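Aldehyde dehydrogenase (PDB 4H7N) probably oxidises aldehydes to carboxylic acids with NAD+ as the electron acceptor, as other members of the aldehyde dehydrogenase family do. Local coordinates at residues I133-W136 / T141-M144; V159-S162 / R167-A170. All blocks are in the same frame, centred on the assembly; numbering follows the deposited sequence.

Contact 1: I133-W136 / T141-M144; sequences ISPW and TLSM
P135 and L142 meet with their side chains crossed at about a right angle: the leucine chain passes the CG-CD side of the proline ring, touching it at two points. L142 CB lies 3.8 Å from P135 CD, and farther out L142 CD1 comes within 3.8 Å of P135 CG. The leucine has CG beside its backbone N and anti to its carbonyl carbon (chi1 -63°), and an extended second torsion (chi2 178°) carries CD1 forward to the ring.

The serine pair is arranged differently. S134 turns its CB toward the helix, and that atom sits 3.4 Å from L142 O. With chi1 at 58°, OG stands between the backbone N and the carbonyl carbon of S134, which sets it over the CA-CB bond of S143, 3.4 Å from S143 CB. The S143 hydroxyl, by contrast, turns back into its own helix, where OG hydrogen-bonds to L140 O and, weakly, to P139 O. Two small residues let the backbones come close, 5.1 Å between the CA atoms of S134 and S143.

The contact is a strand-turn-helix connection in the Rossmann-type domain expected of this family: strand 118-134 runs out into a short loop, and helix 139-144 turns back against S134 and P135. I133 continues the sheet through backbone hydrogen bonds to C207 and T209. On the helical side, T141 N is bonded to E87 OE2 of helix 82-106, while S143 O accepts a hydrogen bond from T147 OG1. The L142 side chain lies about 7 Å from that of E232, the predicted active-site residue.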
# COMPACT_ATOMS: atom_id res chain seq x y z
N ILE A 133 1.72 1.53 -16.58
CA ILE A 133 1.20 0.71 -17.70
C ILE A 133 -0.25 1.02 -17.79
O ILE A 133 -1.01 0.76 -16.82
CB ILE A 133 1.41 -0.79 -17.41
CG1 ILE A 133 2.91 -1.05 -17.26
CG2 ILE A 133 0.79 -1.63 -18.56
CD1 ILE A 133 3.27 -2.43 -16.74
N SER A 134 -0.66 1.61 -18.92
CA SER A 134 -1.99 2.20 -19.04
C SER A 134 -2.77 1.58 -20.24
O SER A 134 -2.19 1.13 -21.20
CB SER A 134 -1.88 3.72 -19.18
OG SER A 134 -1.09 4.11 -20.32
N PRO A 135 -4.11 1.57 -20.17
CA PRO A 135 -4.96 0.86 -21.13
C PRO A 135 -5.36 1.72 -22.30
O PRO A 135 -5.09 2.92 -22.33
CB PRO A 135 -6.18 0.49 -20.29
CG PRO A 135 -6.32 1.64 -19.33
CD PRO A 135 -4.91 2.16 -19.08
N TRP A 136 -6.00 1.07 -23.27
CA TRP A 136 -6.34 1.70 -24.56
C TRP A 136 -7.67 2.49 -24.58
O TRP A 136 -7.93 3.18 -25.56
CB TRP A 136 -6.36 0.65 -25.68
CG TRP A 136 -7.12 -0.57 -25.35
CD1 TRP A 136 -6.62 -1.75 -24.91
CD2 TRP A 136 -8.53 -0.72 -25.40
NE1 TRP A 136 -7.63 -2.63 -24.69
CE2 TRP A 136 -8.83 -2.02 -24.97
CE3 TRP A 136 -9.59 0.13 -25.76
CZ2 TRP A 136 -10.13 -2.51 -24.91
CZ3 TRP A 136 -10.90 -0.36 -25.70
CH2 TRP A 136 -11.15 -1.67 -25.29
N THR A 141 -6.01 10.11 -20.76
CA THR A 141 -6.23 10.40 -19.34
C THR A 141 -5.67 9.28 -18.47
O THR A 141 -5.11 9.57 -17.40
CB THR A 141 -7.68 10.68 -18.98
OG1 THR A 141 -8.48 9.70 -19.59
CG2 THR A 141 -8.16 12.05 -19.55
N LEU A 142 -5.82 8.04 -18.89
CA LEU A 142 -5.32 6.95 -18.05
C LEU A 142 -3.78 6.75 -18.11
O LEU A 142 -3.24 6.13 -17.23
CB LEU A 142 -6.12 5.65 -18.32
CG LEU A 142 -7.61 5.80 -17.94
CD1 LEU A 142 -8.46 4.58 -18.22
CD2 LEU A 142 -7.83 6.17 -16.47
N SER A 143 -3.10 7.26 -19.14
CA SER A 143 -1.66 7.28 -19.14
C SER A 143 -1.12 8.33 -18.17
O SER A 143 0.01 8.20 -17.69
CB SER A 143 -1.08 7.51 -20.54
OG SER A 143 -1.33 8.83 -21.02
N MSE A 144 -1.95 9.34 -17.86
CA MSE A 144 -1.48 10.50 -17.14
C MSE A 144 -2.01 10.63 -15.74
O MSE A 144 -1.51 11.44 -14.97
CB MSE A 144 -1.91 11.75 -17.94
CG MSE A 144 -1.11 11.88 -19.24
SE MSE A 144 0.80 12.25 -18.95
CE MSE A 144 1.54 10.65 -19.66

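Contact 2: V159-S162 / R167-A170; sequences VKPS and RFVA
P161 of strand 156-161 packs against F168 and V169, at helix 169-176. Strand and helix are the first two elements of a beta-alpha-beta crossover whose second strand, 186-188, runs parallel to the first, in the Rossmann-type domain expected of an aldehyde dehydrogenase.

The interaction between the segments is apolar. P161 CB lies 3.9 Å from F168 CZ and equally far from F168 CE1, so it sits against the CE1-CZ bond, with P161 CG beside it at 3.9 Å from F168 CZ; the two side chains cross obliquely. P161 CG is 3.7 Å from V169 CG2, and here the side chains are at about a right angle. V169 CG2 also stands 3.9 Å above the plane of the F168 ring, offset toward its rim, so this one methyl touches both proline and phenylalanine. The CB of F168 does not itself point at the strand; a chi1 of 72°, with CG between the backbone N and the carbonyl carbon, swings the ring in to the proline. Beyond the contact, F168 packs on L74, P139, L140 and S143, and V169 on F188.

Charged and polar groups hold the flanks. R167 forms salt bridges to D19 and D77, and D77 OD2 also accepts a hydrogen bond from F168 N, tying R167 and F168 to helix 67-78. On the strand, K160 points away from the helix and curls back to its own backbone; its NZ also bonds to G191 O. K160 NZ donates to P161 O at 3.0 Å, approaching from 54° above the carbonyl plane.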
# COMPACT_ATOMS: atom_id res chain seq x y z
N VAL A 159 6.32 5.68 -18.86
CA VAL A 159 4.97 5.40 -19.21
C VAL A 159 4.93 4.50 -20.45
O VAL A 159 5.51 4.85 -21.47
CB VAL A 159 4.21 6.73 -19.55
CG1 VAL A 159 2.75 6.46 -19.97
CG2 VAL A 159 4.28 7.67 -18.39
N LYS A 160 4.22 3.39 -20.33
CA LYS A 160 4.01 2.41 -21.40
C LYS A 160 2.52 2.27 -21.68
O LYS A 160 1.81 1.48 -21.06
CB LYS A 160 4.62 0.99 -21.08
CG LYS A 160 4.71 0.22 -22.39
CD LYS A 160 4.41 -1.25 -22.37
CE LYS A 160 3.02 -1.60 -21.89
NZ LYS A 160 2.13 -1.64 -23.02
N PRO A 161 2.02 3.08 -22.60
CA PRO A 161 0.62 2.92 -23.01
C PRO A 161 0.39 1.64 -23.81
O PRO A 161 1.34 1.02 -24.22
CB PRO A 161 0.33 4.18 -23.84
CG PRO A 161 1.56 5.02 -23.78
CD PRO A 161 2.71 4.11 -23.39
N SER A 162 -0.86 1.24 -23.95
CA SER A 162 -1.24 0.03 -24.68
C SER A 162 -0.87 0.22 -26.11
O SER A 162 -1.07 1.28 -26.69
CB SER A 162 -2.77 -0.18 -24.64
OG SER A 162 -3.22 -1.23 -25.52
N ARG A 167 -0.86 6.25 -30.42
CA ARG A 167 -0.48 7.39 -31.30
C ARG A 167 -0.48 8.75 -30.61
O ARG A 167 0.27 9.64 -31.01
CB ARG A 167 -1.40 7.48 -32.50
CG ARG A 167 -1.58 6.20 -33.28
CD ARG A 167 -2.64 6.46 -34.33
NE ARG A 167 -3.02 5.27 -35.06
CZ ARG A 167 -3.73 4.25 -34.57
NH1 ARG A 167 -4.10 4.19 -33.30
NH2 ARG A 167 -4.10 3.27 -35.37
N PHE A 168 -1.23 8.88 -29.51
CA PHE A 168 -1.34 10.16 -28.79
C PHE A 168 -0.02 10.58 -28.19
O PHE A 168 0.14 11.74 -27.88
CB PHE A 168 -2.39 10.10 -27.71
CG PHE A 168 -1.97 9.27 -26.52
CD1 PHE A 168 -2.09 7.89 -26.53
CD2 PHE A 168 -1.45 9.88 -25.40
CE1 PHE A 168 -1.70 7.14 -25.44
CE2 PHE A 168 -1.05 9.13 -24.28
CZ PHE A 168 -1.19 7.76 -24.31
N VAL A 169 0.90 9.65 -28.01
CA VAL A 169 2.21 9.91 -27.47
C VAL A 169 3.04 10.88 -28.35
O VAL A 169 3.73 11.78 -27.83
CB VAL A 169 2.98 8.59 -27.20
CG1 VAL A 169 4.40 8.87 -26.79
CG2 VAL A 169 2.32 7.84 -26.03
N ALA A 170 2.92 10.77 -29.66
CA ALA A 170 3.83 11.54 -30.55
C ALA A 170 3.68 13.06 -30.30
O ALA A 170 4.65 13.74 -30.10
CB ALA A 170 3.59 11.19 -32.01

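Contacts 1 and 2 are successive strand-to-helix connections on neighbouring parallel strands of one sheet, their centres 8 Å apart. A probable hydrogen bond from S134 N to K160 O (3.3 Å) joins the two strands, and S134 OG packs 3.4 Å from P161 CA. The helical sides meet as well: S143 OG lies 3.3 Å from F168 CE2, so helix 139-144 packs against the phenylalanine that touches P161. W136 CD1 reaches S162 OG at 3.5 Å. Contact 1 is the one near the predicted active-site residue E232; contact 2 lies away from it.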